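T9SS C-terminal target domain-containing protein (Bacteroides cellulosilyticus, PDB 5JVK) probably hydrolyses O-glycosidic bonds in glycans, as a family 39 glycoside hydrolase built on a (beta/alpha)8 barrel. Local coordinates at residues 287-291 with 310-316; 290-296 with 342-348; 295-299 with 427-431; 357-361 with 372-376. One frame throughout, in Å; residues are numbered along the deposited sequence.

Contact 1 (287-291 with 310-316); sequences IHPYM and VNIPTVW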
# COMPACT_ATOMS: atom_id res chain seq x y z
N ILE A 287 -10.41 -9.31 -1.53
CA ILE A 287 -10.25 -9.30 -2.99
C ILE A 287 -8.87 -8.78 -3.39
O ILE A 287 -8.26 -7.99 -2.65
CB ILE A 287 -11.34 -8.45 -3.69
CG1 ILE A 287 -11.40 -7.02 -3.13
CG2 ILE A 287 -12.70 -9.12 -3.54
CD1 ILE A 287 -12.02 -6.04 -4.08
N HIS A 288 -8.39 -9.22 -4.55
CA HIS A 288 -7.13 -8.75 -5.13
C HIS A 288 -7.43 -8.12 -6.50
O HIS A 288 -7.05 -8.67 -7.53
CB HIS A 288 -6.16 -9.94 -5.31
CG HIS A 288 -5.56 -10.43 -4.03
ND1 HIS A 288 -4.53 -11.35 -4.01
CD2 HIS A 288 -5.81 -10.14 -2.73
CE1 HIS A 288 -4.19 -11.61 -2.76
NE2 HIS A 288 -4.95 -10.88 -1.96
N PRO A 289 -8.11 -6.95 -6.51
CA PRO A 289 -8.62 -6.40 -7.77
C PRO A 289 -7.55 -5.68 -8.60
O PRO A 289 -7.58 -4.46 -8.73
CB PRO A 289 -9.71 -5.44 -7.29
CG PRO A 289 -9.13 -4.89 -6.03
CD PRO A 289 -8.42 -6.05 -5.38
N TYR A 290 -6.61 -6.44 -9.15
CA TYR A 290 -5.54 -5.88 -9.97
C TYR A 290 -6.11 -5.35 -11.29
O TYR A 290 -6.79 -6.08 -12.01
CB TYR A 290 -4.45 -6.92 -10.26
CG TYR A 290 -3.50 -7.17 -9.11
CD1 TYR A 290 -2.37 -6.37 -8.94
CD2 TYR A 290 -3.72 -8.21 -8.20
CE1 TYR A 290 -1.48 -6.60 -7.90
CE2 TYR A 290 -2.83 -8.44 -7.15
CZ TYR A 290 -1.72 -7.63 -7.01
OH TYR A 290 -0.83 -7.83 -5.98
N MET A 291 -5.83 -4.08 -11.58
CA MET A 291 -6.24 -3.44 -12.83
C MET A 291 -5.06 -3.06 -13.72
O MET A 291 -5.25 -2.41 -14.75
CB MET A 291 -7.05 -2.19 -12.50
CG MET A 291 -8.31 -2.47 -11.70
SD MET A 291 -8.84 -1.04 -10.75
CE MET A 291 -9.98 -1.83 -9.62
N VAL A 310 -14.28 -3.28 -14.61
CA VAL A 310 -13.55 -3.50 -13.36
C VAL A 310 -12.66 -2.29 -13.09
O VAL A 310 -11.53 -2.23 -13.55
CB VAL A 310 -12.71 -4.80 -13.38
CG1 VAL A 310 -11.97 -5.00 -12.06
CG2 VAL A 310 -13.61 -5.99 -13.67
N ASN A 311 -13.22 -1.32 -12.36
CA ASN A 311 -12.47 -0.16 -11.85
C ASN A 311 -12.94 0.18 -10.44
O ASN A 311 -13.93 -0.38 -9.98
CB ASN A 311 -12.58 1.05 -12.79
CG ASN A 311 -14.01 1.36 -13.22
OD1 ASN A 311 -14.89 1.58 -12.39
ND2 ASN A 311 -14.23 1.41 -14.52
N ILE A 312 -12.23 1.08 -9.76
CA ILE A 312 -12.58 1.42 -8.37
C ILE A 312 -13.97 2.06 -8.25
O ILE A 312 -14.73 1.67 -7.37
CB ILE A 312 -11.49 2.30 -7.68
CG1 ILE A 312 -10.22 1.47 -7.48
CG2 ILE A 312 -11.99 2.83 -6.34
CD1 ILE A 312 -9.03 2.25 -6.96
N PRO A 313 -14.32 3.03 -9.12
CA PRO A 313 -15.67 3.62 -9.03
C PRO A 313 -16.85 2.66 -9.27
O PRO A 313 -17.96 2.94 -8.82
CB PRO A 313 -15.64 4.72 -10.09
CG PRO A 313 -14.20 5.07 -10.23
CD PRO A 313 -13.48 3.77 -10.08
N THR A 314 -16.61 1.55 -9.98
CA THR A 314 -17.64 0.53 -10.19
C THR A 314 -17.59 -0.56 -9.12
O THR A 314 -18.62 -0.92 -8.57
CB THR A 314 -17.47 -0.14 -11.57
OG1 THR A 314 -17.52 0.86 -12.59
CG2 THR A 314 -18.57 -1.17 -11.82
N VAL A 315 -16.39 -1.07 -8.86
CA VAL A 315 -16.20 -2.20 -7.94
C VAL A 315 -16.51 -1.85 -6.47
O VAL A 315 -17.14 -2.65 -5.78
CB VAL A 315 -14.78 -2.80 -8.06
CG1 VAL A 315 -14.51 -3.86 -6.99
CG2 VAL A 315 -14.56 -3.40 -9.45
N TRP A 316 -16.06 -0.69 -6.01
CA TRP A 316 -16.21 -0.32 -4.60
C TRP A 316 -17.70 -0.24 -4.18
O TRP A 316 -18.09 -0.91 -3.22
CB TRP A 316 -15.44 0.97 -4.23
CG TRP A 316 -14.03 0.77 -3.66
CD1 TRP A 316 -13.52 1.33 -2.52
CD2 TRP A 316 -12.96 -0.02 -4.21
NE1 TRP A 316 -12.22 0.94 -2.32
CE2 TRP A 316 -11.85 0.11 -3.35
CE3 TRP A 316 -12.83 -0.83 -5.35
CZ2 TRP A 316 -10.63 -0.53 -3.58
CZ3 TRP A 316 -11.61 -1.47 -5.59
CH2 TRP A 316 -10.53 -1.31 -4.70
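A single methionine provides the main bump of this buried contact. The side chain of Met291 extends across the gap and lodges its terminal methyl in a hollow at the start of helix 312-325. There Met291 CE lies 3.7 Å from both Asn311 C and Ile312 N, 3.9 Å from Ile312 CG1 and 4.4 Å from Trp316 CZ3. Farther back along the same side chain, CG of Met291 rests 3.7 Å from Val310 O. The hollow lies where the helix begins; Asn311 is its N-cap, with OD1 accepting from Thr314 N at 3.0 Å. The CA-to-CB bond of Asn311 points away from 287-291, and this residue meets the methyl with its backbone, while the side chains of Ile312 and Trp316 complete the pocket.

A second, shallower fit lies alongside. Pro289 is the centre of an inverse gamma turn, closed by Tyr290 N to His288 O at 2.8 Å, and its ring bulges toward the helix, bringing CG to 4.1 Å from Trp316 CH2. Ile287 adds a looser touch, CD1 to Val315 CG1 at 4.4 Å. No hydrogen bond crosses between the segments, and the indole NE1 of Trp316 is satisfied by Ser364. Meanwhile His288 reaches Glu223, and Tyr290 OH bonds Glu340. Strand 284-287 thus passes into a loop that packs back on the helix following it, the sixth beta-alpha unit of a (beta/alpha)8 barrel.

Contact 2 (290-296 with 342-348); sequences YMAPNTP and GWNSTTN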
# COMPACT_ATOMS: atom_id res chain seq x y z
N TYR A 290 -6.61 -6.44 -9.15
CA TYR A 290 -5.54 -5.88 -9.97
C TYR A 290 -6.11 -5.35 -11.29
O TYR A 290 -6.79 -6.08 -12.01
CB TYR A 290 -4.45 -6.92 -10.26
CG TYR A 290 -3.50 -7.17 -9.11
CD1 TYR A 290 -2.37 -6.37 -8.94
CD2 TYR A 290 -3.72 -8.21 -8.20
CE1 TYR A 290 -1.48 -6.60 -7.90
CE2 TYR A 290 -2.83 -8.44 -7.15
CZ TYR A 290 -1.72 -7.63 -7.01
OH TYR A 290 -0.83 -7.83 -5.98
N MET A 291 -5.83 -4.08 -11.58
CA MET A 291 -6.24 -3.44 -12.83
C MET A 291 -5.06 -3.06 -13.72
O MET A 291 -5.25 -2.41 -14.75
CB MET A 291 -7.05 -2.19 -12.50
CG MET A 291 -8.31 -2.47 -11.70
SD MET A 291 -8.84 -1.04 -10.75
CE MET A 291 -9.98 -1.83 -9.62
N ALA A 292 -3.85 -3.48 -13.35
CA ALA A 292 -2.64 -3.10 -14.07
C ALA A 292 -2.57 -3.74 -15.47
O ALA A 292 -2.94 -4.91 -15.61
CB ALA A 292 -1.40 -3.48 -13.27
N PRO A 293 -2.10 -3.02 -16.49
CA PRO A 293 -1.46 -1.71 -16.37
C PRO A 293 -2.40 -0.49 -16.55
O PRO A 293 -1.92 0.61 -16.81
CB PRO A 293 -0.45 -1.74 -17.52
CG PRO A 293 -1.16 -2.51 -18.58
CD PRO A 293 -2.07 -3.50 -17.88
N ASN A 294 -3.71 -0.69 -16.39
CA ASN A 294 -4.70 0.37 -16.67
C ASN A 294 -4.89 1.29 -15.47
O ASN A 294 -4.45 0.97 -14.36
CB ASN A 294 -6.05 -0.24 -17.06
CG ASN A 294 -5.94 -1.23 -18.20
OD1 ASN A 294 -6.16 -2.43 -18.02
ND2 ASN A 294 -5.58 -0.73 -19.37
N THR A 295 -5.57 2.41 -15.69
CA THR A 295 -5.88 3.36 -14.62
C THR A 295 -6.83 2.73 -13.59
O THR A 295 -7.59 1.82 -13.93
CB THR A 295 -6.55 4.65 -15.14
OG1 THR A 295 -7.82 4.34 -15.73
CG2 THR A 295 -5.67 5.37 -16.15
N PRO A 296 -6.81 3.22 -12.34
CA PRO A 296 -7.85 2.84 -11.39
C PRO A 296 -9.20 3.51 -11.69
O PRO A 296 -10.23 3.01 -11.24
CB PRO A 296 -7.30 3.33 -10.06
CG PRO A 296 -6.45 4.50 -10.42
CD PRO A 296 -5.82 4.13 -11.73
N GLY A 342 -2.10 -3.21 -6.76
CA GLY A 342 -0.85 -2.56 -7.15
C GLY A 342 -0.59 -2.51 -8.63
O GLY A 342 -1.26 -3.17 -9.42
N TRP A 343 0.40 -1.69 -8.99
CA TRP A 343 0.91 -1.57 -10.35
C TRP A 343 2.43 -1.71 -10.27
O TRP A 343 3.03 -1.40 -9.23
CB TRP A 343 0.53 -0.21 -10.94
CG TRP A 343 -0.93 -0.07 -11.27
CD1 TRP A 343 -1.50 -0.17 -12.50
CD2 TRP A 343 -2.00 0.21 -10.36
NE1 TRP A 343 -2.85 0.03 -12.43
CE2 TRP A 343 -3.19 0.26 -11.12
CE3 TRP A 343 -2.07 0.42 -8.98
CZ2 TRP A 343 -4.44 0.51 -10.55
CZ3 TRP A 343 -3.31 0.66 -8.41
CH2 TRP A 343 -4.48 0.71 -9.19
N ASN A 344 3.04 -2.16 -11.36
CA ASN A 344 4.48 -2.43 -11.40
C ASN A 344 5.19 -1.60 -12.46
O ASN A 344 4.58 -1.20 -13.46
CB ASN A 344 4.75 -3.93 -11.63
CG ASN A 344 4.20 -4.42 -12.96
OD1 ASN A 344 4.81 -4.21 -14.01
ND2 ASN A 344 3.06 -5.09 -12.92
N SER A 345 6.48 -1.36 -12.25
CA SER A 345 7.31 -0.55 -13.16
C SER A 345 7.78 -1.26 -14.44
O SER A 345 8.51 -0.66 -15.23
CB SER A 345 8.51 0.04 -12.41
OG SER A 345 8.08 0.86 -11.33
N THR A 346 7.40 -2.53 -14.64
CA THR A 346 7.66 -3.22 -15.91
C THR A 346 6.64 -2.81 -16.98
O THR A 346 7.03 -2.43 -18.08
CB THR A 346 7.66 -4.75 -15.74
OG1 THR A 346 8.66 -5.14 -14.79
CG2 THR A 346 7.93 -5.46 -17.07
N THR A 347 5.36 -2.88 -16.64
CA THR A 347 4.26 -2.53 -17.57
C THR A 347 3.72 -1.10 -17.41
O THR A 347 2.84 -0.69 -18.17
CB THR A 347 3.09 -3.53 -17.46
OG1 THR A 347 2.58 -3.53 -16.12
CG2 THR A 347 3.54 -4.93 -17.83
N ASN A 348 4.23 -0.35 -16.43
CA ASN A 348 3.97 1.09 -16.32
C ASN A 348 5.26 1.85 -16.07
O ASN A 348 6.26 1.29 -15.61
CB ASN A 348 2.99 1.38 -15.18
CG ASN A 348 1.54 1.10 -15.56
OD1 ASN A 348 0.99 1.73 -16.46
ND2 ASN A 348 0.91 0.19 -14.85
O HOH W 1 -4.00 -2.64 -9.97
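Tyr290 opens the contact with its ring edge, where CD1 lies 3.4 Å from Gly342 O, while its hydroxyl is hydrogen-bonded to Glu340. The same carbonyl is engaged through water: the bridging molecule accepts from Met291 N at 2.8 Å and donates to Gly342 O at 2.8 Å, linking two backbones that do not bond directly. Met291 also sets CB 4.2 Å from Trp343 CZ2, and Ala292 presses its methyl closer, with CB 3.4 Å from Trp343 CD1.

The peptide bond before Pro293 is cis, and Asn294 N donates to Met291 O at 2.8 Å, so residues 291-294 form a type VI turn. Both segments belong to loops that follow parallel strands of the (beta/alpha)8 barrel, 284-287 and 335-341, on the side where clan GH-A hydrolases carry their active site. At the outer end, Pro293 CB meets Thr347 O at 3.5 Å; the opposing bend is held by an Asx motif, in which Asn344 OD1 accepts from Thr347 N at 3.0 Å.

Past the turn, Asn294 O takes the indole proton of Trp343, NE1 to O being 2.7 Å, a direct hydrogen bond between the segments. Pro296 then packs CB 3.9 Å from Trp343 CH2, and Tyr356 of helix 350-366 adds an edge-to-face contact to this indole.

Contact 3 (295-299 with 427-431); sequences TPDFG and GVNKV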
# COMPACT_ATOMS: atom_id res chain seq x y z
N THR A 295 -5.57 2.41 -15.69
CA THR A 295 -5.88 3.36 -14.62
C THR A 295 -6.83 2.73 -13.59
O THR A 295 -7.59 1.82 -13.93
CB THR A 295 -6.55 4.65 -15.14
OG1 THR A 295 -7.82 4.34 -15.73
CG2 THR A 295 -5.67 5.37 -16.15
N PRO A 296 -6.81 3.22 -12.34
CA PRO A 296 -7.85 2.84 -11.39
C PRO A 296 -9.20 3.51 -11.69
O PRO A 296 -10.23 3.01 -11.24
CB PRO A 296 -7.30 3.33 -10.06
CG PRO A 296 -6.45 4.50 -10.42
CD PRO A 296 -5.82 4.13 -11.73
N ASP A 297 -9.19 4.61 -12.44
CA ASP A 297 -10.41 5.33 -12.82
C ASP A 297 -11.30 4.48 -13.72
O ASP A 297 -12.48 4.28 -13.43
CB ASP A 297 -10.07 6.64 -13.56
CG ASP A 297 -9.22 7.59 -12.73
OD1 ASP A 297 -9.66 8.73 -12.47
OD2 ASP A 297 -8.09 7.19 -12.36
N PHE A 298 -10.71 3.99 -14.82
CA PHE A 298 -11.45 3.25 -15.86
C PHE A 298 -11.17 1.75 -15.92
O PHE A 298 -12.03 0.99 -16.37
CB PHE A 298 -11.16 3.86 -17.23
CG PHE A 298 -11.43 5.34 -17.32
CD1 PHE A 298 -12.58 5.90 -16.77
CD2 PHE A 298 -10.55 6.17 -18.00
CE1 PHE A 298 -12.83 7.27 -16.88
CE2 PHE A 298 -10.79 7.53 -18.11
CZ PHE A 298 -11.93 8.08 -17.55
N GLY A 299 -9.98 1.31 -15.50
CA GLY A 299 -9.66 -0.12 -15.40
C GLY A 299 -9.79 -0.90 -16.70
O GLY A 299 -9.33 -0.44 -17.75
N GLY A 427 -15.43 12.29 -14.64
CA GLY A 427 -15.18 11.84 -16.01
C GLY A 427 -13.69 11.83 -16.33
O GLY A 427 -12.89 11.34 -15.54
N VAL A 428 -13.34 12.39 -17.48
CA VAL A 428 -11.95 12.47 -17.94
C VAL A 428 -11.08 13.21 -16.92
O VAL A 428 -9.98 12.76 -16.61
CB VAL A 428 -11.86 13.13 -19.34
CG1 VAL A 428 -10.42 13.49 -19.72
CG2 VAL A 428 -12.45 12.21 -20.40
N ASN A 429 -11.59 14.33 -16.42
CA ASN A 429 -10.97 15.09 -15.34
C ASN A 429 -11.76 14.89 -14.05
O ASN A 429 -12.97 14.70 -14.09
CB ASN A 429 -10.92 16.58 -15.70
CG ASN A 429 -10.19 16.84 -17.01
OD1 ASN A 429 -9.13 16.26 -17.26
ND2 ASN A 429 -10.75 17.70 -17.84
N LYS A 430 -11.06 14.93 -12.91
CA LYS A 430 -11.67 14.75 -11.59
C LYS A 430 -11.33 15.93 -10.72
O LYS A 430 -10.17 16.34 -10.67
CB LYS A 430 -11.13 13.49 -10.91
CG LYS A 430 -12.05 12.28 -10.93
CD LYS A 430 -11.95 11.50 -12.23
CE LYS A 430 -12.52 10.10 -12.06
NZ LYS A 430 -12.44 9.35 -13.34
N VAL A 431 -12.33 16.48 -10.03
CA VAL A 431 -12.12 17.43 -8.93
C VAL A 431 -13.02 16.97 -7.78
O VAL A 431 -14.24 16.99 -7.90
CB VAL A 431 -12.45 18.88 -9.33
CG1 VAL A 431 -12.14 19.83 -8.18
CG2 VAL A 431 -11.65 19.29 -10.57
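A buried lysine ammonium, held between two parts of the fold far apart in sequence, is the striking feature here. Lys430 lies on strand 429-436 of the antiparallel sheet that follows the (beta/alpha)8 barrel, and it forms a salt bridge to Asp297 in the barrel loop leading to helix 312-325, with Lys430 NZ 3.0 Å from Asp297 OD1. The interface between the segments is small, 153 Å² in all, and this charge pair is the salt bridge and hydrogen bond that cross it.

Lys430 does not extend straight out. Its chi1 of -102° lies between wells and chi2 is p, and the bent chain brings Lys430 NZ back to its own turn, where it also donates to Gly427 O at 3.0 Å. Gly427 has phi/psi of 98/-133°, angles that by themselves call for glycine. The carboxylate too has further partners: OD2 forms a salt bridge with Arg359 of helix 350-366, and OD1 accepts from Trp446 NE1.

Phe298 flanks the charges at the exposed margin, its CE1 4.1 Å from Lys430 NZ and its CZ 3.9 Å from Gly427 O. The loop that presents Asp297 and Phe298 is curled by an ST motif, in which Phe298 N donates to Thr295 OG1 at 3.1 Å.

Contact 4 (357-361 with 372-376); sequences LARTY and GVFWY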
# COMPACT_ATOMS: atom_id res chain seq x y z
N LEU A 357 -1.12 5.02 -7.56
CA LEU A 357 -1.15 4.79 -6.11
C LEU A 357 -1.98 5.86 -5.41
O LEU A 357 -2.88 5.53 -4.64
CB LEU A 357 0.27 4.76 -5.53
CG LEU A 357 0.41 4.35 -4.05
CD1 LEU A 357 1.73 3.62 -3.83
CD2 LEU A 357 0.31 5.53 -3.09
N ALA A 358 -1.68 7.12 -5.68
CA ALA A 358 -2.42 8.24 -5.09
C ALA A 358 -3.89 8.19 -5.48
O ALA A 358 -4.76 8.37 -4.63
CB ALA A 358 -1.81 9.57 -5.53
N ARG A 359 -4.14 7.94 -6.76
CA ARG A 359 -5.50 7.85 -7.28
C ARG A 359 -6.31 6.69 -6.70
O ARG A 359 -7.51 6.84 -6.46
CB ARG A 359 -5.48 7.80 -8.82
CG ARG A 359 -5.33 9.19 -9.41
CD ARG A 359 -4.68 9.25 -10.78
NE ARG A 359 -5.44 8.60 -11.83
CZ ARG A 359 -5.16 8.69 -13.13
NH1 ARG A 359 -4.14 9.42 -13.58
NH2 ARG A 359 -5.92 8.04 -14.01
N THR A 360 -5.65 5.56 -6.44
CA THR A 360 -6.29 4.42 -5.77
C THR A 360 -6.84 4.80 -4.39
O THR A 360 -8.00 4.54 -4.10
CB THR A 360 -5.32 3.22 -5.61
OG1 THR A 360 -4.99 2.71 -6.90
CG2 THR A 360 -5.93 2.10 -4.77
N TYR A 361 -6.00 5.43 -3.57
CA TYR A 361 -6.40 5.78 -2.20
C TYR A 361 -7.39 6.95 -2.16
O TYR A 361 -8.27 6.99 -1.30
CB TYR A 361 -5.18 6.03 -1.32
CG TYR A 361 -4.41 4.76 -1.04
CD1 TYR A 361 -4.97 3.75 -0.27
CD2 TYR A 361 -3.12 4.56 -1.54
CE1 TYR A 361 -4.28 2.58 -0.01
CE2 TYR A 361 -2.42 3.39 -1.29
CZ TYR A 361 -3.00 2.40 -0.52
OH TYR A 361 -2.33 1.23 -0.25
N GLY A 372 -9.30 -1.53 4.87
CA GLY A 372 -7.89 -1.81 4.62
C GLY A 372 -7.59 -2.10 3.16
O GLY A 372 -7.92 -3.18 2.66
N VAL A 373 -6.97 -1.14 2.49
CA VAL A 373 -6.52 -1.29 1.11
C VAL A 373 -5.00 -1.40 1.14
O VAL A 373 -4.31 -0.42 1.42
CB VAL A 373 -6.98 -0.10 0.24
CG1 VAL A 373 -6.42 -0.21 -1.17
CG2 VAL A 373 -8.50 -0.03 0.23
N PHE A 374 -4.50 -2.60 0.84
CA PHE A 374 -3.08 -2.93 1.00
C PHE A 374 -2.34 -2.89 -0.34
O PHE A 374 -2.63 -3.68 -1.24
CB PHE A 374 -2.91 -4.31 1.63
CG PHE A 374 -3.36 -4.39 3.06
CD1 PHE A 374 -2.43 -4.45 4.09
CD2 PHE A 374 -4.72 -4.41 3.38
CE1 PHE A 374 -2.84 -4.53 5.41
CE2 PHE A 374 -5.13 -4.48 4.70
CZ PHE A 374 -4.19 -4.54 5.72
N TRP A 375 -1.39 -1.97 -0.47
CA TRP A 375 -0.57 -1.87 -1.67
C TRP A 375 0.36 -3.06 -1.79
O TRP A 375 1.06 -3.39 -0.82
CB TRP A 375 0.26 -0.58 -1.67
CG TRP A 375 1.16 -0.47 -2.86
CD1 TRP A 375 2.46 -0.89 -2.96
CD2 TRP A 375 0.84 0.10 -4.14
NE1 TRP A 375 2.96 -0.63 -4.21
CE2 TRP A 375 1.98 -0.02 -4.95
CE3 TRP A 375 -0.31 0.69 -4.67
CZ2 TRP A 375 2.02 0.45 -6.27
CZ3 TRP A 375 -0.28 1.16 -5.97
CH2 TRP A 375 0.88 1.03 -6.76
N TYR A 376 0.38 -3.70 -2.96
CA TYR A 376 1.37 -4.73 -3.27
C TYR A 376 2.44 -4.11 -4.17
O TYR A 376 2.11 -3.67 -5.27
CB TYR A 376 0.75 -5.95 -3.96
CG TYR A 376 1.75 -7.07 -4.05
CD1 TYR A 376 1.90 -7.97 -3.00
CD2 TYR A 376 2.60 -7.20 -5.15
CE1 TYR A 376 2.85 -8.99 -3.05
CE2 TYR A 376 3.54 -8.22 -5.22
CZ TYR A 376 3.67 -9.11 -4.17
OH TYR A 376 4.60 -10.12 -4.22
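Helix 357-361 and strand 373-375 run antiparallel at 171°, their axes 10.6 Å apart, as elements of a beta-alpha-beta unit in the barrel wall. Rotamers decide how the gap is filled. Trp375, with chi1 t and chi2 at -91°, presents a flat face to Leu357. Leu357 has chi1 t and an off-well chi2 of 148°, a setting that places its CD1 3.6 Å from the centroid of the six-membered ring of Trp375 and only 9° off the ring normal, a clear CH-pi contact. Beyond it, the indole NE1 is hydrogen-bonded to Phe392 O.

One helical turn later Tyr361, in the m rotamer, has its CA-to-CB bond sideways, yet its ring still reaches the strand. Tyr361 CE1 comes to 3.7 Å from Val373 CG1, and Tyr361 OH sits 3.1 Å from Val373 O, to which it may donate. Val373, with chi1 t, also meets Thr360, its CG1 lying 4.3 Å from Thr360 CG2. Thr360 OG1 bonds Tyr356 O within the helix. Phe374 points away from the helix, as strand alternation requires.

The chemistry is thus chiefly apolar and aromatic, implying that helix and strand are joined by close packing, with the phenol bringing a polar group to the strand backbone.

In the fold
From strand 284-287 the chain enters a long loop, and contact 1 closes it onto the start of helix 312-325. Contact 2 starts from the same stretch, sharing Tyr290 and Met291, but reaches on to the loop after strand 335-341. Contact 3 shares Thr295 and Pro296 with contact 2 and crosses contact 1; it closes far later, on the sheet beyond the barrel. Within that span, and after contacts 1 and 2 have closed, contact 4 joins helix 350-366 to strand 373-375. The Asp297 to Arg359 salt bridge connects contacts 3 and 4, so one loop ties together barrel helices, a neighbouring barrel loop and the following antiparallel sheet.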